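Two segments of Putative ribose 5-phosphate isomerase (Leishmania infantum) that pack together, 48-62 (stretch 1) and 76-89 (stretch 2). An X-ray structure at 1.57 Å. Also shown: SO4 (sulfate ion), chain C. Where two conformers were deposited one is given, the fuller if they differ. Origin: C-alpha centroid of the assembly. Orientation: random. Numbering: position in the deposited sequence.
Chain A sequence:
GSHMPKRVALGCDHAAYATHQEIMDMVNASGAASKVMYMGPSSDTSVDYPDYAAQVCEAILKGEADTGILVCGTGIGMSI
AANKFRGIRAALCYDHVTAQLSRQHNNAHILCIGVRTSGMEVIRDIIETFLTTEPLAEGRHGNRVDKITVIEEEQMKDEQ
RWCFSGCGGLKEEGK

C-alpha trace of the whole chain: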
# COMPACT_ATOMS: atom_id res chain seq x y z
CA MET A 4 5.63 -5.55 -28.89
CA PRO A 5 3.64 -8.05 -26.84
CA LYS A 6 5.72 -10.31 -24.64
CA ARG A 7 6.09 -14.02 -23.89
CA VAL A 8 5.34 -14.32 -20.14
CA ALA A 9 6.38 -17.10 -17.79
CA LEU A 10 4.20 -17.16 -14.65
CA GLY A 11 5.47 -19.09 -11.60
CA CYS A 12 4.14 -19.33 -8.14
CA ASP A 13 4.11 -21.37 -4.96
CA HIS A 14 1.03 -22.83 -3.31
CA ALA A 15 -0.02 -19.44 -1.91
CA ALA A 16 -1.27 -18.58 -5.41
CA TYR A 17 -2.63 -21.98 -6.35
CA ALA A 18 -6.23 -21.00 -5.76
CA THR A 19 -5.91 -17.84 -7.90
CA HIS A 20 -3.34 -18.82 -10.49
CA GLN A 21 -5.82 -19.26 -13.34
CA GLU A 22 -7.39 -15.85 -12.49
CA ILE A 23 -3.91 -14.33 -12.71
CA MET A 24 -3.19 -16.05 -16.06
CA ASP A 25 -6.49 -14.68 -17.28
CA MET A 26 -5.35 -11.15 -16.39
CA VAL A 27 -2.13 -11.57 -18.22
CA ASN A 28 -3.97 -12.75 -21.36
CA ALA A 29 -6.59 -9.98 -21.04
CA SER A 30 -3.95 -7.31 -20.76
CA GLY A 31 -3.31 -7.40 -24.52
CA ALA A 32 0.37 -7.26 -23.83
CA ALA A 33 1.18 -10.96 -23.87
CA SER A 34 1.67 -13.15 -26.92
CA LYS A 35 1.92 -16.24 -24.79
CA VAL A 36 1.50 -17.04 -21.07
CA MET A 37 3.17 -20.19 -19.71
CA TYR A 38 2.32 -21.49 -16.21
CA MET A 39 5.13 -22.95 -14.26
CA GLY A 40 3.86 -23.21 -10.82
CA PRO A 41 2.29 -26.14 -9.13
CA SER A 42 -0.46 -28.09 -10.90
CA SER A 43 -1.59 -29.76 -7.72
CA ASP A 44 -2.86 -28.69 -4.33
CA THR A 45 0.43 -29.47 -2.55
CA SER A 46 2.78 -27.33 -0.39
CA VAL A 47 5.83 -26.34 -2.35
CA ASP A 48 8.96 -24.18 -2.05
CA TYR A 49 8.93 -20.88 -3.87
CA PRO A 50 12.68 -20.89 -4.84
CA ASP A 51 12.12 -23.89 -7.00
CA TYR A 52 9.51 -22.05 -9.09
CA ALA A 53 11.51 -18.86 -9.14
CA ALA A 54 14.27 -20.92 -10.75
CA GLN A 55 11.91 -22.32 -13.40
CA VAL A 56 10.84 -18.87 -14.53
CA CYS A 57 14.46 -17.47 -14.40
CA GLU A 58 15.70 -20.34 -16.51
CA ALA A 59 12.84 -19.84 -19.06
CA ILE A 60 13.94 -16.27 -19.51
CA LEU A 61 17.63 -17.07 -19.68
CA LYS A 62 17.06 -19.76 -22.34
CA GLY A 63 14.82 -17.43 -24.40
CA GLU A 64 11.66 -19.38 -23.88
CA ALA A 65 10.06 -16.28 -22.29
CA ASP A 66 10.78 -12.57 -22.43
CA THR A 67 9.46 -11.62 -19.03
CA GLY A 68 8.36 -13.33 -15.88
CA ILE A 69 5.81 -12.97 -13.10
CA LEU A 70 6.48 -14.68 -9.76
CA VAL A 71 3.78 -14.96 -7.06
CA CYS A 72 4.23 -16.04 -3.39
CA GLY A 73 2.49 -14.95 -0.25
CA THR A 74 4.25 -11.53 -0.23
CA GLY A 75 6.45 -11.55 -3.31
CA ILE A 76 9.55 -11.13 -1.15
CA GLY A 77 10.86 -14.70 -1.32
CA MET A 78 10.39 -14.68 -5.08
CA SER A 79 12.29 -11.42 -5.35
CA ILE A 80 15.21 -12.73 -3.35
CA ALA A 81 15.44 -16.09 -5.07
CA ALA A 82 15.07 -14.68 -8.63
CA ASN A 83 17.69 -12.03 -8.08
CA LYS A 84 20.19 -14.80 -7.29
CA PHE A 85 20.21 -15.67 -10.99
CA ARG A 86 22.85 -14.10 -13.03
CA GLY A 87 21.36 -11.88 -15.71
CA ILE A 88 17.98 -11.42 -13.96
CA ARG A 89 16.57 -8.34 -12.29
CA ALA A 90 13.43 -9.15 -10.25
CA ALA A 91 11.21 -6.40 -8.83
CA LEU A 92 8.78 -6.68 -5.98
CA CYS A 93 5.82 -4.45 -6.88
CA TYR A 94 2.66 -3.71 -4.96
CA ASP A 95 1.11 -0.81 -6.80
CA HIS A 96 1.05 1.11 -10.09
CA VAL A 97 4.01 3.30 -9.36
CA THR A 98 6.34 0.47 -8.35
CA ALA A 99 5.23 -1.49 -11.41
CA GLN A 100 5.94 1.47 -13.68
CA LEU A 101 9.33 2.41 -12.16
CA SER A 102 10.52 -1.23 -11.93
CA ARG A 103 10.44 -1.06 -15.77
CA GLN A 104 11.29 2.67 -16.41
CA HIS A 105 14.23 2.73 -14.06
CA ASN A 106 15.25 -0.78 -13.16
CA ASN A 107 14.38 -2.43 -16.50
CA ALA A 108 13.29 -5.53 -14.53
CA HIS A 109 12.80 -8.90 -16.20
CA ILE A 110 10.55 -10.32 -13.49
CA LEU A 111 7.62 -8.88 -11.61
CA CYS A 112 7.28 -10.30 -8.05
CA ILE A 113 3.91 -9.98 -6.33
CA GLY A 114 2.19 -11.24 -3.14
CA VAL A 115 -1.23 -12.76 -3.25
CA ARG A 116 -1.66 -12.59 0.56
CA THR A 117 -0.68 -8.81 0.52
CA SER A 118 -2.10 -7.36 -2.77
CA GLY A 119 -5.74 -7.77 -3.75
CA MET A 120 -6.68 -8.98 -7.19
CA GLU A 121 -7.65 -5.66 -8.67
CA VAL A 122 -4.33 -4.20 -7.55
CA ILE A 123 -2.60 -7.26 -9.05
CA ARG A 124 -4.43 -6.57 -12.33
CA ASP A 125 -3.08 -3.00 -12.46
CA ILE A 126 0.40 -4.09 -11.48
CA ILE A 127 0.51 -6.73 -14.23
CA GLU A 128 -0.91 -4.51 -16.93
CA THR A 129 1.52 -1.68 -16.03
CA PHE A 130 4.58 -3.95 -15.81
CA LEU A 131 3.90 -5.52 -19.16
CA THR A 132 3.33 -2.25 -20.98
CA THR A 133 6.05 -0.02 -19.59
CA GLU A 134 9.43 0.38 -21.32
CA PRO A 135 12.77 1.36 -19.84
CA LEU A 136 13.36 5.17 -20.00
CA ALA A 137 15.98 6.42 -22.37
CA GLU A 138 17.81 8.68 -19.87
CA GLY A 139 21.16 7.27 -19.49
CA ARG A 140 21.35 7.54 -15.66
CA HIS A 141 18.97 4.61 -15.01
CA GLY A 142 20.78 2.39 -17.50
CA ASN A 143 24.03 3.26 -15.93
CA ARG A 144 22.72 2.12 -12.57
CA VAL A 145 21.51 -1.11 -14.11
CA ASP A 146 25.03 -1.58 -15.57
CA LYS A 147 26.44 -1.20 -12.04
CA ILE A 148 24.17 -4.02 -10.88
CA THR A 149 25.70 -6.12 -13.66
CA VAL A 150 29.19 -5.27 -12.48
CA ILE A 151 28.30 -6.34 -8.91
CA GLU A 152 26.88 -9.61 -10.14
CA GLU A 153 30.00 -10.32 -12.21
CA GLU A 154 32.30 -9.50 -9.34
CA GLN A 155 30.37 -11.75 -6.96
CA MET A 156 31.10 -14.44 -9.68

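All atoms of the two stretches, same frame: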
# COMPACT_ATOMS: atom_id res chain seq x y z
N ASP A 48 7.95 -25.17 -2.45
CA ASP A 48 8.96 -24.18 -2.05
C ASP A 48 9.21 -23.16 -3.13
O ASP A 48 9.69 -23.46 -4.18
CB ASP A 48 10.22 -24.92 -1.68
CG ASP A 48 10.04 -25.80 -0.45
OD1 ASP A 48 9.22 -25.55 0.43
OD2 ASP A 48 10.79 -26.84 -0.44
N TYR A 49 8.90 -21.87 -2.85
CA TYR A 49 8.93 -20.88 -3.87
C TYR A 49 10.28 -20.80 -4.64
O TYR A 49 10.28 -20.47 -5.84
CB TYR A 49 8.54 -19.48 -3.27
CG TYR A 49 9.47 -18.99 -2.20
CD1 TYR A 49 10.66 -18.29 -2.43
CD2 TYR A 49 9.10 -19.15 -0.86
CE1 TYR A 49 11.47 -17.87 -1.44
CE2 TYR A 49 9.94 -18.72 0.17
CZ TYR A 49 11.16 -18.11 -0.10
OH TYR A 49 12.01 -17.71 0.94
N PRO A 50 11.49 -20.99 -4.01
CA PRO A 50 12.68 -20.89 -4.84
C PRO A 50 12.73 -21.82 -6.02
O PRO A 50 13.32 -21.46 -7.05
CB PRO A 50 13.80 -21.19 -3.84
CG PRO A 50 13.20 -20.83 -2.47
CD PRO A 50 11.81 -21.29 -2.60
N ASP A 51 12.10 -22.97 -5.88
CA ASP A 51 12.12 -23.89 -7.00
C ASP A 51 11.38 -23.34 -8.25
O ASP A 51 11.81 -23.60 -9.40
CB ASP A 51 11.55 -25.24 -6.62
CG ASP A 51 12.36 -25.98 -5.50
OD1 ASP A 51 13.61 -25.87 -5.53
OD2 ASP A 51 11.74 -26.59 -4.60
N TYR A 52 10.28 -22.64 -8.03
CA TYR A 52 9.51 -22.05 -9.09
C TYR A 52 10.08 -20.74 -9.59
O TYR A 52 10.04 -20.47 -10.80
CB TYR A 52 8.04 -21.94 -8.61
CG TYR A 52 7.45 -23.35 -8.38
CD1 TYR A 52 6.93 -24.06 -9.40
CD2 TYR A 52 7.57 -23.96 -7.17
CE1 TYR A 52 6.49 -25.35 -9.20
CE2 TYR A 52 7.16 -25.26 -6.97
CZ TYR A 52 6.64 -25.93 -8.00
OH TYR A 52 6.22 -27.24 -7.84
N ALA A 53 10.72 -19.96 -8.69
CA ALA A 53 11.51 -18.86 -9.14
C ALA A 53 12.54 -19.29 -10.17
O ALA A 53 12.71 -18.71 -11.23
CB ALA A 53 12.21 -18.20 -7.99
N ALA A 54 13.21 -20.43 -9.86
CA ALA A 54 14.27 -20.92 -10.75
C ALA A 54 13.69 -21.33 -12.10
O ALA A 54 14.32 -21.04 -13.16
CB ALA A 54 14.98 -22.07 -10.06
N GLN A 55 12.56 -21.99 -12.14
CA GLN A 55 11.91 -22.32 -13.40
C GLN A 55 11.69 -21.14 -14.30
O GLN A 55 12.00 -21.14 -15.51
CB GLN A 55 10.59 -23.12 -13.27
CG GLN A 55 10.70 -24.49 -12.71
CD GLN A 55 9.42 -25.29 -12.86
OE1 GLN A 55 8.90 -25.79 -11.85
NE2 GLN A 55 8.89 -25.46 -14.12
N VAL A 56 11.17 -20.07 -13.74
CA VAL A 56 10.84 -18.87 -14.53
C VAL A 56 12.17 -18.19 -14.98
O VAL A 56 12.33 -17.72 -16.14
CB VAL A 56 10.00 -17.88 -13.68
CG1 VAL A 56 9.85 -16.57 -14.36
CG2 VAL A 56 8.60 -18.45 -13.53
N CYS A 57 13.15 -18.07 -14.08
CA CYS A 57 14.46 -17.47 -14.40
C CYS A 57 15.10 -18.21 -15.58
O CYS A 57 15.60 -17.63 -16.51
CB CYS A 57 15.41 -17.45 -13.20
SG CYS A 57 14.86 -16.24 -11.98
N GLU A 58 15.04 -19.56 -15.47
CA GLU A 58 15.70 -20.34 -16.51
C GLU A 58 14.93 -20.20 -17.80
O GLU A 58 15.59 -20.10 -18.89
CB GLU A 58 15.79 -21.82 -16.12
CG GLU A 58 17.08 -22.11 -15.38
CD GLU A 58 18.39 -21.85 -16.18
OE1 GLU A 58 19.43 -21.60 -15.50
OE2 GLU A 58 18.40 -21.91 -17.46
N ALA A 59 13.61 -20.12 -17.81
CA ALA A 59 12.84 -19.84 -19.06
C ALA A 59 13.29 -18.58 -19.73
O ALA A 59 13.40 -18.52 -20.96
CB ALA A 59 11.35 -19.82 -18.80
N ILE A 60 13.48 -17.52 -18.96
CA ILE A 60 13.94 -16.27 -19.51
C ILE A 60 15.37 -16.39 -20.05
O ILE A 60 15.65 -15.96 -21.19
CB ILE A 60 13.84 -15.15 -18.48
CG1 ILE A 60 12.36 -14.90 -18.16
CG2 ILE A 60 14.50 -13.90 -18.93
CD1 ILE A 60 12.11 -14.09 -16.90
N LEU A 61 16.26 -16.98 -19.27
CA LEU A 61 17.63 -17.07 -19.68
C LEU A 61 17.86 -17.92 -20.97
O LEU A 61 18.80 -17.64 -21.71
CB LEU A 61 18.49 -17.58 -18.52
CG LEU A 61 18.55 -16.54 -17.39
CD1 LEU A 61 19.18 -17.21 -16.18
CD2 LEU A 61 19.24 -15.26 -17.72
N LYS A 62 16.99 -18.89 -21.15
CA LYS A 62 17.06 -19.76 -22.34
C LYS A 62 16.26 -19.17 -23.49
O LYS A 62 16.24 -19.85 -24.55
CB LYS A 62 16.44 -21.09 -22.02
CG LYS A 62 17.18 -21.94 -21.08
CD LYS A 62 16.47 -23.34 -21.06
CE LYS A 62 14.92 -23.34 -21.01
NZ LYS A 62 14.40 -24.65 -20.40
N ILE A 76 8.18 -11.46 -1.61
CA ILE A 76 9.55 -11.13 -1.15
C ILE A 76 10.49 -12.36 -1.42
O ILE A 76 11.58 -12.17 -1.93
CB ILE A 76 9.54 -10.80 0.34
CG1 ILE A 76 8.77 -9.49 0.61
CG2 ILE A 76 10.97 -10.68 0.88
CD1 ILE A 76 8.44 -9.34 2.07
N GLY A 77 10.02 -13.55 -1.07
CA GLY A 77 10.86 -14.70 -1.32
C GLY A 77 11.19 -14.86 -2.80
O GLY A 77 12.31 -15.17 -3.20
N MET A 78 10.18 -14.69 -3.64
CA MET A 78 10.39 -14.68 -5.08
C MET A 78 11.40 -13.70 -5.53
O MET A 78 12.30 -14.00 -6.37
CB MET A 78 9.05 -14.49 -5.82
CG MET A 78 8.09 -15.67 -5.69
SD MET A 78 8.83 -17.19 -6.33
CE MET A 78 7.35 -18.17 -6.57
N SER A 79 11.33 -12.49 -5.00
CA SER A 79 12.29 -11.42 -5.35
C SER A 79 13.72 -11.81 -4.98
O SER A 79 14.64 -11.63 -5.79
CB SER A 79 11.95 -10.07 -4.69
OG SER A 79 13.08 -9.14 -4.63
N ILE A 80 13.86 -12.33 -3.78
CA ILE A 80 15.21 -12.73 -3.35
C ILE A 80 15.75 -13.86 -4.21
O ILE A 80 16.85 -13.76 -4.74
CB ILE A 80 15.21 -13.12 -1.86
CG1 ILE A 80 14.83 -11.88 -1.00
CG2 ILE A 80 16.59 -13.61 -1.46
CD1 ILE A 80 14.40 -12.22 0.38
N ALA A 81 14.96 -14.91 -4.33
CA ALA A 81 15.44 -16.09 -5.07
C ALA A 81 15.75 -15.73 -6.54
O ALA A 81 16.78 -16.13 -7.10
CB ALA A 81 14.40 -17.14 -5.03
N ALA A 82 14.87 -14.99 -7.21
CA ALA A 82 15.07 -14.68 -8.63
C ALA A 82 16.30 -13.86 -8.87
O ALA A 82 17.01 -13.98 -9.84
CB ALA A 82 13.83 -14.00 -9.23
N ASN A 83 16.51 -12.89 -7.96
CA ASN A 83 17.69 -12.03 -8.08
C ASN A 83 19.01 -12.77 -7.89
O ASN A 83 20.06 -12.24 -8.23
CB ASN A 83 17.60 -10.79 -7.19
CG ASN A 83 16.72 -9.72 -7.78
OD1 ASN A 83 16.91 -9.30 -8.92
ND2 ASN A 83 15.73 -9.24 -6.99
N LYS A 84 18.97 -13.98 -7.38
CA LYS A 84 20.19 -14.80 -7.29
C LYS A 84 20.65 -15.34 -8.62
O LYS A 84 21.79 -15.77 -8.75
CB LYS A 84 20.05 -15.93 -6.31
CG LYS A 84 19.88 -15.46 -4.85
CD LYS A 84 20.90 -14.49 -4.32
CE LYS A 84 20.63 -14.07 -2.91
NZ LYS A 84 21.83 -13.26 -2.47
N PHE A 85 19.81 -15.29 -9.62
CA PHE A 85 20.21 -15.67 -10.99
C PHE A 85 20.94 -14.63 -11.67
O PHE A 85 20.50 -13.53 -11.82
CB PHE A 85 18.98 -16.11 -11.84
CG PHE A 85 18.56 -17.47 -11.55
CD1 PHE A 85 17.74 -17.82 -10.48
CD2 PHE A 85 18.91 -18.48 -12.43
CE1 PHE A 85 17.41 -19.15 -10.24
CE2 PHE A 85 18.52 -19.80 -12.20
CZ PHE A 85 17.80 -20.13 -11.12
N ARG A 86 22.12 -15.01 -12.20
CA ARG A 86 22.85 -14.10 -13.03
C ARG A 86 22.06 -13.67 -14.25
O ARG A 86 21.49 -14.51 -14.93
CB ARG A 86 24.16 -14.82 -13.48
CG ARG A 86 25.05 -14.01 -14.39
CD ARG A 86 26.36 -14.78 -14.69
NE ARG A 86 27.28 -13.96 -15.48
CZ ARG A 86 27.45 -14.04 -16.81
NH1 ARG A 86 28.34 -13.25 -17.41
NH2 ARG A 86 26.76 -14.91 -17.56
N GLY A 87 22.01 -12.40 -14.54
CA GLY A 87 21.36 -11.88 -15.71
C GLY A 87 19.90 -11.46 -15.47
O GLY A 87 19.26 -11.05 -16.41
N ILE A 88 19.37 -11.74 -14.27
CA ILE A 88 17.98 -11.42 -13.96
C ILE A 88 17.88 -10.30 -12.98
O ILE A 88 18.61 -10.25 -11.98
CB ILE A 88 17.31 -12.64 -13.32
CG1 ILE A 88 17.20 -13.83 -14.28
CG2 ILE A 88 15.90 -12.38 -12.68
CD1 ILE A 88 16.29 -13.60 -15.44
N ARG A 89 16.97 -9.38 -13.25
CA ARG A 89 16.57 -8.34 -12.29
C ARG A 89 15.09 -8.59 -12.02
O ARG A 89 14.23 -8.53 -12.92
CB ARG A 89 16.75 -6.97 -12.89
CG ARG A 89 18.25 -6.58 -13.12
CD ARG A 89 18.46 -5.16 -13.68
NE ARG A 89 17.83 -4.96 -14.95
CZ ARG A 89 18.37 -5.37 -16.12
NH1 ARG A 89 19.58 -5.99 -16.12
NH2 ARG A 89 17.71 -5.20 -17.25
S SO4 C . 19.52 -7.13 -19.88
O1 SO4 C . 18.43 -6.11 -19.92
O2 SO4 C . 18.89 -8.51 -20.08
O3 SO4 C . 20.45 -6.82 -21.02
O4 SO4 C . 20.40 -7.10 -18.67

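The two stretches meet through apolar packing, and no hydrogen bond crosses between them. Together they bury 658 Å² of surface. Helix 49-61 and the helix beginning at Ile76 run at 51° to each other, with axes 8.7 Å apart at closest approach. Such a short separation calls for small residues where the helices come nearest.

Asp48 lies out of reach of stretch 2. Its backbone O accepts a hydrogen bond from Asp51 N at 3.0 Å, at the start of the helix. Tyr49 makes the first contact. Its side chain points toward stretch 2, with chi1 in the p well, and its ring lies against the backbone of Gly77. Tyr49 CE1 comes within 3.2 Å of Gly77 CA. Glycine suits this place because an ideal CB would lie 2.4 Å from Tyr49 CE1, which is a clash. The Tyr49 hydroxyl is hydrogen-bonded elsewhere in the structure, so its burial leaves it satisfied. The flexible Met78 side chain starts sideways, but its end comes nearer to stretch 1. Met78 CE sits 3.7 Å from Tyr49 CB, and Met78 SD is 3.6 Å from Tyr49 O.

Pro50 adds a looser contact, with its CB 4.3 Å from Ala81 CB. The CA atoms of Pro50 and Ala81 are only 5.5 Å apart. Asp51 points away and takes no part. Tyr52 offers its CB to Met78 CE at 4.3 Å, while the end of its side chain leads away.

Ala53 is buried and points toward stretch 2. Its CB packs on Ala81 CB at 3.8 Å and on Met78 SD at 3.9 Å. Ala53 CA is 5.5 Å from Ala82 CA. Methyl side chains fill the gap here while letting the backbones stay close.

Ala54 brings in the segment beyond the second helix, with its CB 3.6 Å from Phe85 CZ. Gln55 and Val56 make no contact. Cys57 then points toward stretch 2 between several partners. Its CB lies over one face of the Phe85 ring, 3.6 Å from the centroid and 14° off the normal, forming a CH-pi contact. Its SG meets Ala82 CB at 3.7 Å and Ile88 CG2 at 4.1 Å. A compact, polarizable side chain fits this buried site well. Phe85 has the largest area covered in either stretch, 86 Å².

Glu58 begins sideways, but its end comes nearer, placing OE1 at the edge of the Phe85 ring, 3.9 Å from CE2. Ile60 packs its CG2 on Ile88 CD1 at 3.9 Å.

Leu61 closes the contact, packing over the type II turn from Phe85 to Ile88 although the residue stays exposed. Its CD1 is 4.0 Å from Phe85 CD2, and its CD2 is 3.7 Å from Arg86 O and 4.1 Å from Ile88 CD1. Gly87 suits the turn, since at its backbone angles a CB would jam against the preceding carbonyl O. Lys62 is out of reach.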